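Local coordinates for protein polymeric Immunoglobulin Receptor (Oncorhynchus mykiss, PDB 5F1S) that probably binds polymeric immunoglobulins through its Ig-like ectodomain for transport to mucosal surfaces, the ectodomain being the source of secretory component, at residues Arg1-Gly13 with Asp101-Ser115. Sequence-based numbering, arbitrary orientation.
Sequences RVTTVGDLAVLEG and DVTASLHINVIQGLS
Asp7 reaches across to His107 where the two segments fall into parallel pairing: OD1 takes the His107 backbone N-H at 2.9 Å, the donor coming from well above the carboxylate plane. The imidazole is turned away from this carboxylate, CG anti to the backbone N (chi1 -175°), and its ND1 shares a bond, in the ring plane, with a water that donates to Leu8 O. From there a parallel ladder of five backbone bonds runs from Leu8 N to His107 O through to Glu12 N to Ile111 O. On one face Val10 and Val110 lie side by side, CG1 to CG2 at 4.0 Å; on the other, Leu11 slants across Ile111, CD2 to CG1 at 3.8 Å, while Leu11 CD1 reaches Ser115 OG at 3.5 Å. Beyond the ladder Glu12 and Gln112 run alongside each other, and NE2 gives OE1 a straight bond of 2.9 Å; Glu12 OE2 is held by the backbone N of Lys82. Before it the regular pairing stops: Val5 CG2 lies alongside Leu106 CD1, Val2 CG2 packs on Val102 CA at 3.5 Å, and a water donates to both Val5 O and Ser105 O.

This is the strand switch of a V-set domain: strand 2-3 pairs antiparallel with strand 16-22 in one sheet, whereas strand 8-11 edges the other beside strand 103-111, which strand 86-92 flanks across from it. Strand 114-116 already pairs with strand 129-135 in the second Ig domain, and Leu11 reaches across to Leu134 there.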
ATOM      1  N   ARG A   1      -5.037 -27.304   7.536  1.00 46.73           N
ATOM      2  CA  ARG A   1      -4.127 -26.108   7.564  1.00 41.95           C
ATOM      3  C   ARG A   1      -4.575 -25.068   6.527  1.00 37.71           C
ATOM      4  O   ARG A   1      -4.712 -25.399   5.351  1.00 37.22           O
ATOM      5  CB  ARG A   1      -2.705 -26.524   7.259  1.00 45.85           C
ATOM      6  CG  ARG A   1      -1.682 -25.421   7.479  1.00 51.77           C
ATOM      7  CD  ARG A   1      -0.260 -25.955   7.285  1.00 67.29           C
ATOM      8  NE  ARG A   1       0.759 -24.916   7.456  1.00 72.93           N
ATOM      9  CZ  ARG A   1       1.173 -24.444   8.630  1.00 80.93           C
ATOM     10  NH1 ARG A   1       0.664 -24.904   9.771  1.00 90.88           N
ATOM     11  NH2 ARG A   1       2.103 -23.497   8.657  1.00 79.59           N
ATOM     12  N   VAL A   2      -4.820 -23.857   6.981  1.00 34.47           N
ATOM     13  CA  VAL A   2      -5.110 -22.703   6.128  1.00 30.92           C
ATOM     14  C   VAL A   2      -4.217 -21.578   6.614  1.00 31.97           C
ATOM     15  O   VAL A   2      -4.082 -21.394   7.821  1.00 32.63           O
ATOM     16  CB  VAL A   2      -6.583 -22.278   6.209  1.00 31.16           C
ATOM     17  CG1 VAL A   2      -6.800 -20.962   5.436  1.00 33.36           C
ATOM     18  CG2 VAL A   2      -7.468 -23.437   5.721  1.00 32.67           C
ATOM     19  N   THR A   3      -3.557 -20.892   5.696  1.00 30.93           N
ATOM     20  CA  THR A   3      -2.610 -19.848   6.074  1.00 32.96           C
ATOM     21  C   THR A   3      -2.762 -18.661   5.136  1.00 33.91           C
ATOM     22  O   THR A   3      -3.187 -18.787   3.984  1.00 29.96           O
ATOM     23  CB  THR A   3      -1.160 -20.328   6.023  1.00 37.34           C
ATOM     24  OG1 THR A   3      -0.822 -20.723   4.700  1.00 36.32           O
ATOM     25  CG2 THR A   3      -0.951 -21.549   6.883  1.00 44.50           C
ATOM     26  N   THR A   4      -2.307 -17.514   5.613  1.00 31.59           N
ATOM     27  CA  THR A   4      -2.375 -16.323   4.808  1.00 31.09           C
ATOM     28  C   THR A   4      -1.214 -15.416   5.203  1.00 31.96           C
ATOM     29  O   THR A   4      -0.304 -15.819   5.937  1.00 34.98           O
ATOM     30  CB  THR A   4      -3.742 -15.642   4.951  1.00 33.89           C
ATOM     31  OG1 THR A   4      -3.863 -14.588   4.016  1.00 31.88           O
ATOM     32  CG2 THR A   4      -3.956 -15.032   6.347  1.00 32.21           C
ATOM     33  N   VAL A   5      -1.203 -14.232   4.636  1.00 31.82           N
ATOM     34  CA  VAL A   5      -0.101 -13.296   4.816  1.00 33.56           C
ATOM     35  C   VAL A   5      -0.190 -12.612   6.173  1.00 32.24           C
ATOM     36  O   VAL A   5      -1.215 -12.676   6.854  1.00 30.88           O
ATOM     37  CB  VAL A   5      -0.093 -12.240   3.706  1.00 33.67           C
ATOM     38  CG1 VAL A   5       0.121 -12.911   2.327  1.00 36.35           C
ATOM     39  CG2 VAL A   5      -1.412 -11.457   3.690  1.00 32.15           C
ATOM     40  N   GLY A   6       0.863 -11.860   6.526  1.00 36.78           N
ATOM     41  CA  GLY A   6       0.861 -11.157   7.788  1.00 35.09           C
ATOM     42  C   GLY A   6       0.063  -9.873   7.724  1.00 35.76           C
ATOM     43  O   GLY A   6      -0.426  -9.468   6.680  1.00 33.63           O
ATOM     44  N   ASP A   7      -0.069  -9.222   8.875  1.00 35.71           N
ATOM     45  CA  ASP A   7      -0.945  -8.056   8.958  1.00 34.12           C
ATOM     46  C   ASP A   7      -0.501  -7.007   7.943  1.00 34.83           C
ATOM     47  O   ASP A   7       0.685  -6.855   7.656  1.00 35.58           O
ATOM     48  CB  ASP A   7      -0.929  -7.477  10.371  1.00 36.45           C
ATOM     49  CG  ASP A   7      -1.457  -8.444  11.396  1.00 39.57           C
ATOM     50  OD1 ASP A   7      -2.222  -9.374  11.040  1.00 38.22           O
ATOM     51  OD2 ASP A   7      -1.144  -8.248  12.589  1.00 39.43           O
ATOM     52  N   LEU A   8      -1.468  -6.315   7.372  1.00 35.05           N
ATOM     53  CA  LEU A   8      -1.246  -5.412   6.241  1.00 36.46           C
ATOM     54  C   LEU A   8      -1.594  -4.010   6.661  1.00 34.01           C
ATOM     55  O   LEU A   8      -2.530  -3.806   7.435  1.00 34.77           O
ATOM     56  CB  LEU A   8      -2.159  -5.729   5.007  1.00 37.71           C
ATOM     57  CG  LEU A   8      -2.156  -7.089   4.332  1.00 37.85           C
ATOM     58  CD1 LEU A   8      -3.225  -7.151   3.266  1.00 44.95           C
ATOM     59  CD2 LEU A   8      -0.794  -7.316   3.699  1.00 43.77           C
ATOM     60  N   ALA A   9      -0.887  -3.043   6.063  1.00 32.69           N
ATOM     61  CA  ALA A   9      -1.257  -1.642   6.127  1.00 34.13           C
ATOM     62  C   ALA A   9      -1.359  -1.119   4.702  1.00 34.42           C
ATOM     63  O   ALA A   9      -0.483  -1.362   3.877  1.00 36.30           O
ATOM     64  CB  ALA A   9      -0.239  -0.827   6.940  1.00 36.70           C
ATOM     65  N   VAL A  10      -2.447  -0.455   4.394  1.00 32.71           N
ATOM     66  CA  VAL A  10      -2.679  -0.017   3.037  1.00 30.63           C
ATOM     67  C   VAL A  10      -3.265   1.385   3.081  1.00 32.37           C
ATOM     68  O   VAL A  10      -4.125   1.669   3.919  1.00 32.55           O
ATOM     69  CB  VAL A  10      -3.625  -1.002   2.330  1.00 36.77           C
ATOM     70  CG1 VAL A  10      -4.951  -1.077   3.061  1.00 35.67           C
ATOM     71  CG2 VAL A  10      -3.860  -0.585   0.918  1.00 41.17           C
ATOM     72  N   LEU A  11      -2.858   2.229   2.146  1.00 30.94           N
ATOM     73  CA  LEU A  11      -3.436   3.577   2.064  1.00 30.74           C
ATOM     74  C   LEU A  11      -4.885   3.556   1.571  1.00 31.78           C
ATOM     75  O   LEU A  11      -5.242   2.821   0.643  1.00 30.24           O
ATOM     76  CB  LEU A  11      -2.618   4.436   1.109  1.00 29.38           C
ATOM     77  CG  LEU A  11      -1.193   4.762   1.516  1.00 32.97           C
ATOM     78  CD1 LEU A  11      -0.406   5.365   0.380  1.00 34.30           C
ATOM     79  CD2 LEU A  11      -1.213   5.689   2.658  1.00 33.20           C
ATOM     80  N   GLU A  12      -5.720   4.402   2.173  1.00 30.92           N
ATOM     81  CA  GLU A  12      -7.132   4.464   1.812  1.00 32.43           C
ATOM     82  C   GLU A  12      -7.298   4.702   0.322  1.00 31.59           C
ATOM     83  O   GLU A  12      -6.628   5.546  -0.272  1.00 30.66           O
ATOM     84  CB  GLU A  12      -7.827   5.581   2.593  1.00 32.14           C
ATOM     85  CG  GLU A  12      -9.324   5.520   2.541  1.00 36.12           C
ATOM     86  CD  GLU A  12     -10.007   6.587   3.412  1.00 37.68           C
ATOM     87  OE1 GLU A  12      -9.502   7.733   3.419  1.00 37.67           O
ATOM     88  OE2 GLU A  12     -11.038   6.281   4.058  1.00 36.06           O
ATOM     89  N   GLY A  13      -8.167   3.905  -0.292  1.00 33.02           N
ATOM     90  CA  GLY A  13      -8.379   3.961  -1.717  1.00 34.34           C
ATOM     91  C   GLY A  13      -7.719   2.853  -2.511  1.00 34.31           C
ATOM     92  O   GLY A  13      -8.139   2.601  -3.636  1.00 34.60           O
ATOM     93  N   ASP A 101      -7.912 -25.569  12.061  1.00 36.42           N
ATOM     94  CA  ASP A 101      -7.324 -26.196  10.890  1.00 36.45           C
ATOM     95  C   ASP A 101      -7.844 -25.601   9.579  1.00 36.44           C
ATOM     96  O   ASP A 101      -7.257 -25.889   8.539  1.00 36.87           O
ATOM     97  CB  ASP A 101      -7.627 -27.710  10.852  1.00 39.59           C
ATOM     98  CG  ASP A 101      -6.833 -28.516  11.901  1.00 50.03           C
ATOM     99  OD1 ASP A 101      -5.721 -28.098  12.281  1.00 46.08           O
ATOM    100  OD2 ASP A 101      -7.331 -29.602  12.298  1.00 44.33           O
ATOM    101  N   VAL A 102      -8.956 -24.867   9.589  1.00 32.36           N
ATOM    102  CA  VAL A 102      -9.606 -24.474   8.331  1.00 32.49           C
ATOM    103  C   VAL A 102      -9.874 -22.976   8.299  1.00 34.55           C
ATOM    104  O   VAL A 102     -10.705 -22.499   7.513  1.00 32.16           O
ATOM    105  CB  VAL A 102     -10.917 -25.261   8.109  1.00 34.32           C
ATOM    106  CG1 VAL A 102     -10.558 -26.689   7.769  1.00 36.64           C
ATOM    107  CG2 VAL A 102     -11.829 -25.216   9.303  1.00 34.33           C
ATOM    108  N   THR A 103      -9.166 -22.217   9.137  1.00 32.88           N
ATOM    109  CA  THR A 103      -9.327 -20.754   9.119  1.00 33.15           C
ATOM    110  C   THR A 103      -7.958 -20.108   9.393  1.00 34.40           C
ATOM    111  O   THR A 103      -7.024 -20.741   9.901  1.00 32.11           O
ATOM    112  CB  THR A 103     -10.341 -20.233  10.176  1.00 37.66           C
ATOM    113  OG1 THR A 103      -9.839 -20.536  11.495  1.00 38.03           O
ATOM    114  CG2 THR A 103     -11.788 -20.803  10.005  1.00 37.63           C
ATOM    115  N   ALA A 104      -7.834 -18.832   9.035  1.00 31.47           N
ATOM    116  CA  ALA A 104      -6.616 -18.091   9.327  1.00 32.60           C
ATOM    117  C   ALA A 104      -6.999 -16.619   9.345  1.00 33.22           C
ATOM    118  O   ALA A 104      -7.856 -16.202   8.559  1.00 34.16           O
ATOM    119  CB  ALA A 104      -5.492 -18.372   8.307  1.00 33.41           C
ATOM    120  N   SER A 105      -6.427 -15.837  10.272  1.00 30.46           N
ATOM    121  CA  SER A 105      -6.812 -14.441  10.367  1.00 31.70           C
ATOM    122  C   SER A 105      -5.684 -13.526   9.892  1.00 29.67           C
ATOM    123  O   SER A 105      -4.502 -13.882   9.888  1.00 33.18           O
ATOM    124  CB  SER A 105      -7.157 -14.027  11.799  1.00 36.36           C
ATOM    125  OG  SER A 105      -6.058 -14.355  12.630  1.00 38.76           O
ATOM    126  N   LEU A 106      -6.061 -12.287   9.613  1.00 31.96           N
ATOM    127  CA  LEU A 106      -5.056 -11.236   9.487  1.00 35.32           C
ATOM    128  C   LEU A 106      -5.760  -9.917   9.712  1.00 31.96           C
ATOM    129  O   LEU A 106      -6.978  -9.799   9.573  1.00 30.16           O
ATOM    130  CB  LEU A 106      -4.334 -11.231   8.151  1.00 37.97           C
ATOM    131  CG  LEU A 106      -5.066 -10.472   7.039  1.00 38.96           C
ATOM    132  CD1 LEU A 106      -4.233 -10.400   5.833  1.00 44.17           C
ATOM    133  CD2 LEU A 106      -6.348 -11.200   6.775  1.00 40.27           C
ATOM    134  N   HIS A 107      -4.966  -8.918  10.059  1.00 32.93           N
ATOM    135  CA  HIS A 107      -5.494  -7.603  10.341  1.00 32.29           C
ATOM    136  C   HIS A 107      -5.150  -6.710   9.164  1.00 31.19           C
ATOM    137  O   HIS A 107      -4.043  -6.774   8.647  1.00 30.84           O
ATOM    138  CB  HIS A 107      -4.913  -7.000  11.639  1.00 34.63           C
ATOM    139  CG  HIS A 107      -5.540  -5.690  12.009  1.00 33.91           C
ATOM    140  ND1 HIS A 107      -4.995  -4.476  11.647  1.00 34.92           N
ATOM    141  CD2 HIS A 107      -6.690  -5.406  12.668  1.00 33.69           C
ATOM    142  CE1 HIS A 107      -5.776  -3.499  12.082  1.00 35.84           C
ATOM    143  NE2 HIS A 107      -6.813  -4.040  12.697  1.00 35.83           N
ATOM    144  N   ILE A 108      -6.103  -5.883   8.756  1.00 31.38           N
ATOM    145  CA  ILE A 108      -5.907  -4.904   7.687  1.00 31.83           C
ATOM    146  C   ILE A 108      -6.104  -3.518   8.298  1.00 31.11           C
ATOM    147  O   ILE A 108      -7.156  -3.235   8.875  1.00 31.90           O
ATOM    148  CB  ILE A 108      -6.889  -5.111   6.515  1.00 31.38           C
ATOM    149  CG1 ILE A 108      -6.750  -6.505   5.942  1.00 34.24           C
ATOM    150  CG2 ILE A 108      -6.662  -4.066   5.457  1.00 33.85           C
ATOM    151  CD1 ILE A 108      -7.806  -6.862   4.783  1.00 35.66           C
ATOM    152  N   ASN A 109      -5.083  -2.675   8.199  1.00 31.45           N
ATOM    153  CA  ASN A 109      -5.142  -1.310   8.727  1.00 32.66           C
ATOM    154  C   ASN A 109      -5.151  -0.379   7.533  1.00 31.74           C
ATOM    155  O   ASN A 109      -4.175  -0.328   6.784  1.00 35.39           O
ATOM    156  CB  ASN A 109      -3.940  -1.041   9.636  1.00 36.27           C
ATOM    157  CG  ASN A 109      -4.033   0.314  10.317  1.00 37.82           C
ATOM    158  OD1 ASN A 109      -5.133   0.832  10.536  1.00 44.12           O
ATOM    159  ND2 ASN A 109      -2.881   0.893  10.632  1.00 44.15           N
ATOM    160  N   VAL A 110      -6.259   0.329   7.333  1.00 32.20           N
ATOM    161  CA  VAL A 110      -6.410   1.214   6.191  1.00 31.39           C
ATOM    162  C   VAL A 110      -6.095   2.621   6.678  1.00 34.96           C
ATOM    163  O   VAL A 110      -6.789   3.150   7.545  1.00 36.45           O
ATOM    164  CB  VAL A 110      -7.815   1.147   5.591  1.00 30.41           C
ATOM    165  CG1 VAL A 110      -7.875   2.007   4.320  1.00 30.73           C
ATOM    166  CG2 VAL A 110      -8.163  -0.261   5.229  1.00 30.59           C
ATOM    167  N   ILE A 111      -5.067   3.226   6.108  1.00 34.52           N
ATOM    168  CA  ILE A 111      -4.498   4.435   6.691  1.00 35.16           C
ATOM    169  C   ILE A 111      -4.715   5.633   5.782  1.00 33.86           C
ATOM    170  O   ILE A 111      -4.720   5.543   4.547  1.00 34.08           O
ATOM    171  CB  ILE A 111      -2.998   4.248   7.002  1.00 37.89           C
ATOM    172  CG1 ILE A 111      -2.238   3.854   5.798  1.00 37.66           C
ATOM    173  CG2 ILE A 111      -2.833   3.140   8.048  1.00 38.94           C
ATOM    174  CD1 ILE A 111      -0.716   3.629   6.104  1.00 46.01           C
ATOM    175  N   GLN A 112      -4.794   6.794   6.416  1.00 33.10           N
ATOM    176  CA  GLN A 112      -4.879   8.061   5.705  1.00 34.46           C
ATOM    177  C   GLN A 112      -3.575   8.820   5.875  1.00 35.67           C
ATOM    178  O   GLN A 112      -3.086   8.963   6.999  1.00 36.75           O
ATOM    179  CB  GLN A 112      -6.051   8.873   6.232  1.00 38.92           C
ATOM    180  CG  GLN A 112      -7.387   8.130   6.138  1.00 37.27           C
ATOM    181  CD  GLN A 112      -8.532   8.914   6.729  1.00 43.91           C
ATOM    182  OE1 GLN A 112      -8.416   9.470   7.830  1.00 43.93           O
ATOM    183  NE2 GLN A 112      -9.654   8.931   6.032  1.00 45.02           N
ATOM    184  N   GLY A 113      -3.031   9.282   4.768  1.00 32.72           N
ATOM    185  CA  GLY A 113      -1.804  10.033   4.731  1.00 36.67           C
ATOM    186  C   GLY A 113      -0.933   9.636   3.576  1.00 33.23           C
ATOM    187  O   GLY A 113      -1.421   9.358   2.464  1.00 31.52           O
ATOM    188  N   LEU A 114       0.389   9.617   3.825  1.00 33.14           N
ATOM    189  CA  LEU A 114       1.372   9.443   2.773  1.00 31.97           C
ATOM    190  C   LEU A 114       2.322   8.328   3.152  1.00 33.48           C
ATOM    191  O   LEU A 114       2.522   8.045   4.346  1.00 35.80           O
ATOM    192  CB  LEU A 114       2.218  10.711   2.483  1.00 31.85           C
ATOM    193  CG  LEU A 114       1.434  11.820   1.761  1.00 34.72           C
ATOM    194  CD1 LEU A 114       0.612  12.578   2.746  1.00 39.98           C
ATOM    195  CD2 LEU A 114       2.415  12.722   1.048  1.00 35.33           C
ATOM    196  N   SER A 115       2.897   7.690   2.141  1.00 32.76           N
ATOM    197  CA  SER A 115       3.981   6.723   2.366  1.00 31.57           C
ATOM    198  C   SER A 115       4.983   6.835   1.237  1.00 34.82           C
ATOM    199  O   SER A 115       4.771   7.539   0.249  1.00 38.93           O
ATOM    200  CB  SER A 115       3.449   5.285   2.445  1.00 36.44           C
ATOM    201  OG  SER A 115       3.003   4.894   1.163  1.00 39.51           O
TER
HETATM  202  O   HOH W   1      -3.936 -28.276   9.946  1.00 52.20           O
HETATM  203  O   HOH W   2      -1.956 -13.267   9.472  1.00 39.56           O
HETATM  204  O   HOH W   3      -2.615  -4.330  10.159  1.00 34.22           O